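Local coordinates for VP1 (Polyomavirus HPyV7, PDB 4PCH), which probably serves as the major structural protein of the virus shell, a jelly-roll subunit that assembles into pentamers of a T=7 icosahedral capsid, at residues N30-G38 with Q163-V171; G112-F120 with R189-V200. All blocks are in the same frame, centred on the assembly; numbering follows the deposited sequence. Where two conformers were deposited one is given.

In the fold
The chain is the jelly-roll core piece of the longer VP1, and its two contacts show how burial and chemistry go together. Interaction 1 joins two irregular loops, is the smaller and lies partly at the surface: one backbone and one amide hydrogen bond, with little apolar packing. Interaction 2 is buried, more than twice as large in area, and joins two neighbouring antiparallel strands and the loops that continue from them, adding glycine-rich contacts and a side-chain network with bridging waters. Their centres stand about 22 Å apart, yet they touch where Val171 packs on Leu118. The loop of interaction 1 that holds 163-171 lies in the connection between the two strands paired in interaction 2.

Interaction 1. Residues N30-G38 with Q163-V171; sequences NFGKAATTG and QVNAANFPV
The carboxamide of Asn168 lies with one face against the backbone of Ala35, whose CA sits above the amide carbon at 3.8 Å from CG. Its ND2 turns elsewhere, to the carbonyl of Ala145. A chi1 of 67° places CG between the backbone N and the carbonyl carbon of Asn168, bringing the flat group alongside the other loop. The second amide, that of Asn30, works differently: ND2 donates to Ala167 O over 2.6 Å, along a lone pair in the carbonyl plane, although the acceptor is tilted 27° out of the amide's own plane. Asn39 N holds the OD1 of Asn30, so both ends of this buried amide are engaged.

In jelly-roll terms, 30-38 belongs to the connection from strand 9-27 to strand 62-67, the BC loop, and 163-171 to the long EF connection between strands 117-124 and 184-191. Neither segment is regular here, and Ala167 lies where they meet. Its N donates a straight bond (164°) to Ala35 O at 3.0 Å, while its O also receives a CA-H...O contact from Gly32 CA, 3.5 Å away. The methyl of Ala167 points into the 30-38 loop, with CB 3.4 Å from Asn30 ND2 and also close to Ala35 O and Gly38 CA. Nearer the solvent, Ala35 CB meets Ala166 CB at 4.0 Å, and the Ala34 carbonyl O abuts the CB of Asn168.

Interaction 2. Residues G112-F120 with R189-V200; sequences GIEGTQLYF and RVVGGGVTPPVV
Gln117 turns its CG beside its own backbone N (chi1 -54°) and runs on extended, so that its amide reaches over Val191 toward Pro198, with OE1 3.4 Å from Pro198 CA. Arg189 bends at chi3 (84°), and in the conformer described its guanidinium lies alongside the Tyr119 ring; the planes differ by 17°, and Tyr119 CE2 sits over one guanidinium face, 3.5 Å from NH2. The Gln117 amide is gripped at both ends. NE2 donates to Gly115 O, and OE1 accepts from Tyr119 OH, 2.8 Å away, while lying at the edge of that ring in its plane. A water donates to the same OE1 at 2.7 Å and accepts from Val199 N and, in this one of the two modelled conformers, from Arg189 NH2.

Beneath this network runs the antiparallel pairing of strands E and F of the jelly roll: Gln117 with Val191 and Tyr119 with Arg189 are hydrogen-bonded pairs, and Leu118 with Val190, packing on the reverse face, is the non-hydrogen-bonded pair between them. Residues 189-191 pair in turn with a strand of a second subunit. Past the strands the FG loop curls back: Thr116 OG1 donates to Gly193 O (2.7 Å) and Gly115 N to Thr196 O (2.8 Å). Glu114 lays its CB against Val195 O but sends its carboxylate away to a salt bridge with Arg252, and Pro198 CG meets Ile113 CG2 at 4.0 Å.

Interaction 1. Residues N30-G38 with Q163-V171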
loop_
_atom_site.group_PDB
_atom_site.type_symbol
_atom_site.label_atom_id
_atom_site.label_comp_id
_atom_site.label_asym_id
_atom_site.label_seq_id
_atom_site.Cartn_x
_atom_site.Cartn_y
_atom_site.Cartn_z
ATOM N N ASN B 30 -28.193 -4.354 -3.100
ATOM C CA ASN B 30 -29.349 -5.054 -2.667
ATOM C C ASN B 30 -29.263 -5.444 -1.207
ATOM O O ASN B 30 -28.393 -6.216 -0.839
ATOM C CB ASN B 30 -29.412 -6.299 -3.566
ATOM C CG ASN B 30 -30.468 -7.234 -3.163
ATOM O OD1 ASN B 30 -31.532 -6.818 -2.710
ATOM N ND2 ASN B 30 -30.177 -8.526 -3.274
ATOM N N PHE B 31 -30.158 -4.883 -0.379
ATOM C CA PHE B 31 -30.234 -5.222 1.032
ATOM C C PHE B 31 -31.511 -6.010 1.052
ATOM O O PHE B 31 -32.603 -5.466 1.334
ATOM C CB PHE B 31 -30.384 -3.979 1.915
ATOM C CG PHE B 31 -29.138 -3.168 2.031
ATOM C CD1 PHE B 31 -28.817 -2.235 1.062
ATOM C CD2 PHE B 31 -28.278 -3.345 3.096
ATOM C CE1 PHE B 31 -27.678 -1.495 1.157
ATOM C CE2 PHE B 31 -27.133 -2.577 3.208
ATOM C CZ PHE B 31 -26.840 -1.652 2.240
ATOM N N GLY B 32 -31.349 -7.264 0.652
ATOM C CA GLY B 32 -32.396 -8.217 0.428
ATOM C C GLY B 32 -33.307 -8.369 1.611
ATOM O O GLY B 32 -32.857 -8.385 2.776
ATOM N N LYS B 33 -34.587 -8.409 1.273
ATOM C CA LYS B 33 -35.694 -8.624 2.187
ATOM C C LYS B 33 -36.560 -9.806 1.734
ATOM O O LYS B 33 -37.525 -10.162 2.403
ATOM C CB LYS B 33 -36.596 -7.397 2.205
ATOM C CG LYS B 33 -35.983 -6.115 2.707
ATOM C CD LYS B 33 -37.072 -5.073 2.894
ATOM C CE LYS B 33 -37.754 -5.207 4.250
ATOM N NZ LYS B 33 -36.981 -4.548 5.346
ATOM N N ALA B 34 -36.221 -10.388 0.583
ATOM C CA ALA B 34 -36.995 -11.478 -0.017
ATOM C C ALA B 34 -36.154 -12.126 -1.129
ATOM O O ALA B 34 -35.191 -11.540 -1.615
ATOM C CB ALA B 34 -38.318 -10.968 -0.566
ATOM N N ALA B 35 -36.532 -13.334 -1.540
ATOM C CA ALA B 35 -35.699 -14.088 -2.500
ATOM C C ALA B 35 -35.829 -13.571 -3.943
ATOM O O ALA B 35 -34.809 -13.311 -4.643
ATOM C CB ALA B 35 -36.029 -15.569 -2.441
ATOM N N THR B 36 -37.080 -13.404 -4.379
ATOM C CA THR B 36 -37.370 -13.167 -5.808
ATOM C C THR B 36 -37.321 -11.687 -6.235
ATOM O O THR B 36 -37.300 -11.380 -7.430
ATOM C CB THR B 36 -38.748 -13.745 -6.177
ATOM O OG1 THR B 36 -38.856 -13.864 -7.599
ATOM C CG2 THR B 36 -39.858 -12.854 -5.640
ATOM N N THR B 37 -37.318 -10.784 -5.257
ATOM C CA THR B 37 -37.339 -9.342 -5.501
ATOM C C THR B 37 -36.183 -8.692 -4.705
ATOM O O THR B 37 -36.130 -8.830 -3.481
ATOM C CB THR B 37 -38.731 -8.772 -5.101
ATOM O OG1 THR B 37 -39.738 -9.346 -5.954
ATOM C CG2 THR B 37 -38.807 -7.250 -5.206
ATOM N N GLY B 38 -35.258 -8.025 -5.407
ATOM C CA GLY B 38 -34.169 -7.256 -4.762
ATOM C C GLY B 38 -34.682 -5.959 -4.143
ATOM O O GLY B 38 -35.809 -5.504 -4.407
ATOM N N GLN B 163 -25.953 -22.297 -4.087
ATOM C CA GLN B 163 -25.595 -21.328 -5.132
ATOM C C GLN B 163 -26.373 -20.036 -4.967
ATOM O O GLN B 163 -27.514 -20.050 -4.532
ATOM C CB GLN B 163 -25.858 -21.926 -6.518
ATOM C CG GLN B 163 -25.172 -23.247 -6.736
ATOM C CD GLN B 163 -25.285 -23.719 -8.188
ATOM O OE1 GLN B 163 -24.284 -23.866 -8.886
ATOM N NE2 GLN B 163 -26.504 -23.902 -8.653
ATOM N N VAL B 164 -25.757 -18.917 -5.351
ATOM C CA VAL B 164 -26.379 -17.609 -5.157
ATOM C C VAL B 164 -27.369 -17.356 -6.299
ATOM O O VAL B 164 -26.987 -16.845 -7.360
ATOM C CB VAL B 164 -25.351 -16.475 -5.024
ATOM C CG1 VAL B 164 -26.077 -15.171 -4.699
ATOM C CG2 VAL B 164 -24.367 -16.776 -3.919
ATOM N N ASN B 165 -28.611 -17.777 -6.076
ATOM C CA ASN B 165 -29.683 -17.792 -7.084
ATOM C C ASN B 165 -30.871 -16.954 -6.635
ATOM O O ASN B 165 -31.992 -17.140 -7.116
ATOM C CB ASN B 165 -30.170 -19.236 -7.339
ATOM C CG ASN B 165 -30.599 -19.954 -6.053
ATOM O OD1 ASN B 165 -30.728 -19.329 -4.977
ATOM N ND2 ASN B 165 -30.785 -21.273 -6.147
ATOM N N ALA B 166 -30.617 -16.029 -5.725
ATOM C CA ALA B 166 -31.649 -15.179 -5.193
ATOM C C ALA B 166 -30.965 -13.960 -4.564
ATOM O O ALA B 166 -29.753 -13.913 -4.425
ATOM C CB ALA B 166 -32.439 -15.914 -4.156
ATOM N N ALA B 167 -31.822 -13.019 -4.194
ATOM C CA ALA B 167 -31.439 -11.682 -3.765
ATOM C C ALA B 167 -31.195 -11.598 -2.263
ATOM O O ALA B 167 -30.858 -10.542 -1.754
ATOM C CB ALA B 167 -32.569 -10.721 -4.142
ATOM N N ASN B 168 -31.353 -12.692 -1.547
ATOM C CA ASN B 168 -31.315 -12.637 -0.080
ATOM C C ASN B 168 -30.216 -13.454 0.621
ATOM O O ASN B 168 -30.443 -14.023 1.679
ATOM C CB ASN B 168 -32.678 -13.006 0.459
ATOM C CG ASN B 168 -33.054 -14.463 0.194
ATOM O OD1 ASN B 168 -32.579 -15.093 -0.769
ATOM N ND2 ASN B 168 -33.910 -14.995 1.042
ATOM N N PHE B 169 -29.047 -13.484 0.026
ATOM C CA PHE B 169 -27.858 -14.110 0.593
ATOM C C PHE B 169 -26.957 -13.049 1.214
ATOM O O PHE B 169 -26.249 -12.341 0.520
ATOM C CB PHE B 169 -27.067 -14.833 -0.506
ATOM C CG PHE B 169 -27.643 -16.159 -0.915
ATOM C CD1 PHE B 169 -28.598 -16.247 -1.897
ATOM C CD2 PHE B 169 -27.172 -17.342 -0.349
ATOM C CE1 PHE B 169 -29.112 -17.474 -2.273
ATOM C CE2 PHE B 169 -27.673 -18.577 -0.739
ATOM C CZ PHE B 169 -28.650 -18.649 -1.703
ATOM N N PRO B 170 -26.934 -12.968 2.552
ATOM C CA PRO B 170 -26.064 -11.948 3.146
ATOM C C PRO B 170 -24.581 -12.227 2.962
ATOM O O PRO B 170 -24.138 -13.348 3.182
ATOM C CB PRO B 170 -26.426 -12.022 4.644
ATOM C CG PRO B 170 -27.775 -12.627 4.671
ATOM C CD PRO B 170 -27.727 -13.654 3.564
ATOM N N VAL B 171 -23.817 -11.180 2.665
ATOM C CA VAL B 171 -22.393 -11.300 2.419
ATOM C C VAL B 171 -21.640 -11.628 3.712
ATOM O O VAL B 171 -20.559 -12.174 3.683
ATOM C CB VAL B 171 -21.834 -10.020 1.758
ATOM C CG1 VAL B 171 -22.568 -9.722 0.459
ATOM C CG2 VAL B 171 -21.890 -8.824 2.702
#

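Interaction 2. Residues G112-F120 with R189-V200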
loop_
_atom_site.group_PDB
_atom_site.type_symbol
_atom_site.label_atom_id
_atom_site.label_comp_id
_atom_site.label_asym_id
_atom_site.label_seq_id
_atom_site.Cartn_x
_atom_site.Cartn_y
_atom_site.Cartn_z
ATOM N N GLY B 112 -17.482 11.197 7.417
ATOM C CA GLY B 112 -17.227 10.367 6.252
ATOM C C GLY B 112 -17.603 8.908 6.431
ATOM O O GLY B 112 -18.165 8.505 7.465
ATOM N N ILE B 113 -17.297 8.113 5.417
ATOM C CA ILE B 113 -17.524 6.670 5.473
ATOM C C ILE B 113 -16.343 5.999 6.133
ATOM O O ILE B 113 -15.194 6.319 5.821
ATOM C CB ILE B 113 -17.690 6.069 4.068
ATOM C CG1 ILE B 113 -18.833 6.762 3.317
ATOM C CG2 ILE B 113 -17.877 4.564 4.149
ATOM C CD1 ILE B 113 -20.198 6.580 3.948
ATOM N N GLU B 114 -16.591 5.047 7.023
ATOM C CA GLU B 114 -15.514 4.224 7.558
ATOM C C GLU B 114 -16.055 2.908 8.071
ATOM O O GLU B 114 -17.238 2.775 8.311
ATOM C CB GLU B 114 -14.723 4.921 8.691
ATOM C CG GLU B 114 -15.574 5.369 9.884
ATOM C CD GLU B 114 -16.457 6.588 9.586
ATOM O OE1 GLU B 114 -15.920 7.587 9.077
ATOM O OE2 GLU B 114 -17.685 6.563 9.870
ATOM N N GLY B 115 -15.150 1.967 8.264
ATOM C CA GLY B 115 -15.496 0.682 8.864
ATOM C C GLY B 115 -15.213 -0.498 7.966
ATOM O O GLY B 115 -14.364 -0.446 7.088
ATOM N N THR B 116 -15.893 -1.589 8.261
ATOM C CA THR B 116 -15.621 -2.886 7.625
ATOM C C THR B 116 -16.125 -2.858 6.183
ATOM O O THR B 116 -17.163 -2.266 5.885
ATOM C CB THR B 116 -16.242 -4.003 8.513
ATOM O OG1 THR B 116 -15.411 -4.172 9.664
ATOM C CG2 THR B 116 -16.359 -5.330 7.804
ATOM N N GLN B 117 -15.387 -3.510 5.283
ATOM C CA GLN B 117 -15.636 -3.410 3.852
ATOM C C GLN B 117 -15.544 -4.787 3.187
ATOM O O GLN B 117 -14.839 -5.678 3.665
ATOM C CB GLN B 117 -14.595 -2.488 3.178
ATOM C CG GLN B 117 -14.493 -1.104 3.803
ATOM C CD GLN B 117 -13.153 -0.447 3.610
ATOM O OE1 GLN B 117 -12.641 -0.348 2.487
ATOM N NE2 GLN B 117 -12.591 0.088 4.712
ATOM N N LEU B 118 -16.229 -4.882 2.048
ATOM C CA LEU B 118 -16.129 -6.024 1.141
ATOM C C LEU B 118 -16.272 -5.520 -0.276
ATOM O O LEU B 118 -17.224 -4.796 -0.569
ATOM C CB LEU B 118 -17.212 -7.043 1.431
ATOM C CG LEU B 118 -17.411 -8.179 0.405
ATOM C CD1 LEU B 118 -16.158 -9.053 0.337
ATOM C CD2 LEU B 118 -18.662 -9.001 0.672
ATOM N N TYR B 119 -15.348 -5.933 -1.142
ATOM C CA TYR B 119 -15.428 -5.639 -2.590
ATOM C C TYR B 119 -15.317 -6.966 -3.308
ATOM O O TYR B 119 -14.309 -7.639 -3.191
ATOM C CB TYR B 119 -14.342 -4.681 -3.006
ATOM C CG TYR B 119 -14.312 -3.451 -2.129
ATOM C CD1 TYR B 119 -15.206 -2.417 -2.336
ATOM C CD2 TYR B 119 -13.423 -3.339 -1.074
ATOM C CE1 TYR B 119 -15.224 -1.299 -1.513
ATOM C CE2 TYR B 119 -13.405 -2.214 -0.269
ATOM C CZ TYR B 119 -14.325 -1.204 -0.479
ATOM O OH TYR B 119 -14.360 -0.091 0.322
ATOM N N PHE B 120 -16.392 -7.368 -3.972
ATOM C CA PHE B 120 -16.450 -8.724 -4.550
ATOM C C PHE B 120 -17.076 -8.705 -5.917
ATOM O O PHE B 120 -18.079 -8.020 -6.121
ATOM C CB PHE B 120 -17.262 -9.659 -3.647
ATOM C CG PHE B 120 -17.450 -11.037 -4.207
ATOM C CD1 PHE B 120 -16.544 -12.047 -3.914
ATOM C CD2 PHE B 120 -18.563 -11.331 -5.000
ATOM C CE1 PHE B 120 -16.701 -13.330 -4.429
ATOM C CE2 PHE B 120 -18.728 -12.590 -5.525
ATOM C CZ PHE B 120 -17.793 -13.591 -5.254
ATOM N N ARG B 189 -12.192 -8.841 -1.610
ATOM C CA ARG B 189 -11.309 -8.188 -0.637
ATOM C C ARG B 189 -12.132 -7.752 0.570
ATOM O O ARG B 189 -13.124 -7.061 0.409
ATOM C CB ARG B 189 -10.635 -6.966 -1.264
ATOM C CG ARG B 189 -9.857 -6.082 -0.294
ATOM C CD ARG B 189 -8.933 -5.121 -1.031
ATOM N NE ARG B 189 -9.574 -3.884 -1.485
ATOM C CZ ARG B 189 -9.520 -2.739 -0.807
ATOM N NH1 ARG B 189 -8.875 -2.688 0.337
ATOM N NH2 ARG B 189 -10.105 -1.652 -1.273
ATOM N N VAL B 190 -11.702 -8.151 1.766
ATOM C CA VAL B 190 -12.386 -7.794 3.020
ATOM C C VAL B 190 -11.429 -6.878 3.795
ATOM O O VAL B 190 -10.239 -7.165 3.879
ATOM C CB VAL B 190 -12.686 -9.053 3.863
ATOM C CG1 VAL B 190 -13.240 -8.711 5.253
ATOM C CG2 VAL B 190 -13.644 -9.980 3.132
ATOM N N VAL B 191 -11.980 -5.828 4.410
ATOM C CA VAL B 191 -11.223 -4.978 5.307
ATOM C C VAL B 191 -11.965 -4.982 6.619
ATOM O O VAL B 191 -13.185 -4.835 6.629
ATOM C CB VAL B 191 -11.167 -3.533 4.762
ATOM C CG1 VAL B 191 -10.365 -2.660 5.709
ATOM C CG2 VAL B 191 -10.532 -3.531 3.377
ATOM N N GLY B 192 -11.271 -5.163 7.730
ATOM C CA GLY B 192 -11.957 -5.143 9.042
ATOM C C GLY B 192 -11.897 -3.813 9.744
ATOM O O GLY B 192 -11.670 -2.783 9.141
ATOM N N GLY B 193 -12.125 -3.840 11.043
ATOM C CA GLY B 193 -12.157 -2.608 11.848
ATOM C C GLY B 193 -13.462 -1.831 11.760
ATOM O O GLY B 193 -14.275 -2.022 10.852
ATOM N N GLY B 194 -13.684 -0.971 12.723
ATOM C CA GLY B 194 -14.889 -0.179 12.738
ATOM C C GLY B 194 -14.738 1.263 12.298
ATOM O O GLY B 194 -15.749 1.915 12.024
ATOM N N VAL B 195 -13.502 1.745 12.200
ATOM C CA VAL B 195 -13.237 3.117 11.785
ATOM C C VAL B 195 -12.263 3.184 10.607
ATOM O O VAL B 195 -11.701 4.258 10.292
ATOM C CB VAL B 195 -12.777 4.009 12.959
ATOM C CG1 VAL B 195 -13.845 4.030 14.049
ATOM C CG2 VAL B 195 -11.428 3.567 13.501
ATOM N N THR B 196 -12.132 2.077 9.893
ATOM C CA THR B 196 -11.145 1.978 8.833
ATOM C C THR B 196 -11.584 2.802 7.616
ATOM O O THR B 196 -12.663 2.616 7.101
ATOM C CB THR B 196 -10.935 0.519 8.424
ATOM O OG1 THR B 196 -10.837 -0.303 9.604
ATOM C CG2 THR B 196 -9.688 0.383 7.603
ATOM N N PRO B 197 -10.705 3.688 7.121
ATOM C CA PRO B 197 -11.101 4.428 5.920
ATOM C C PRO B 197 -11.112 3.529 4.677
ATOM O O PRO B 197 -10.225 2.718 4.507
ATOM C CB PRO B 197 -10.032 5.521 5.800
ATOM C CG PRO B 197 -9.358 5.578 7.129
ATOM C CD PRO B 197 -9.430 4.169 7.667
ATOM N N PRO B 198 -12.115 3.689 3.808
ATOM C CA PRO B 198 -12.124 3.000 2.512
ATOM C C PRO B 198 -11.333 3.713 1.431
ATOM O O PRO B 198 -11.240 4.940 1.438
ATOM C CB PRO B 198 -13.594 3.013 2.130
ATOM C CG PRO B 198 -14.148 4.265 2.769
ATOM C CD PRO B 198 -13.312 4.530 4.007
ATOM N N VAL B 199 -10.791 2.939 0.492
ATOM C CA VAL B 199 -10.131 3.467 -0.697
ATOM C C VAL B 199 -10.755 2.731 -1.875
ATOM O O VAL B 199 -10.691 1.508 -1.928
ATOM C CB VAL B 199 -8.622 3.216 -0.654
ATOM C CG1 VAL B 199 -7.952 3.738 -1.926
ATOM C CG2 VAL B 199 -8.023 3.866 0.582
ATOM N N VAL B 200 -11.373 3.485 -2.785
ATOM C CA VAL B 200 -12.108 2.936 -3.932
ATOM C C VAL B 200 -11.429 3.576 -5.137
ATOM O O VAL B 200 -11.193 4.770 -5.159
ATOM C CB VAL B 200 -13.602 3.336 -3.893
ATOM C CG1 VAL B 200 -14.295 3.108 -5.239
ATOM C CG2 VAL B 200 -14.334 2.557 -2.801
HETATM O O HOH W 1 -10.247 0.084 1.305
HETATM O O HOH W 2 -9.406 0.409 3.894
#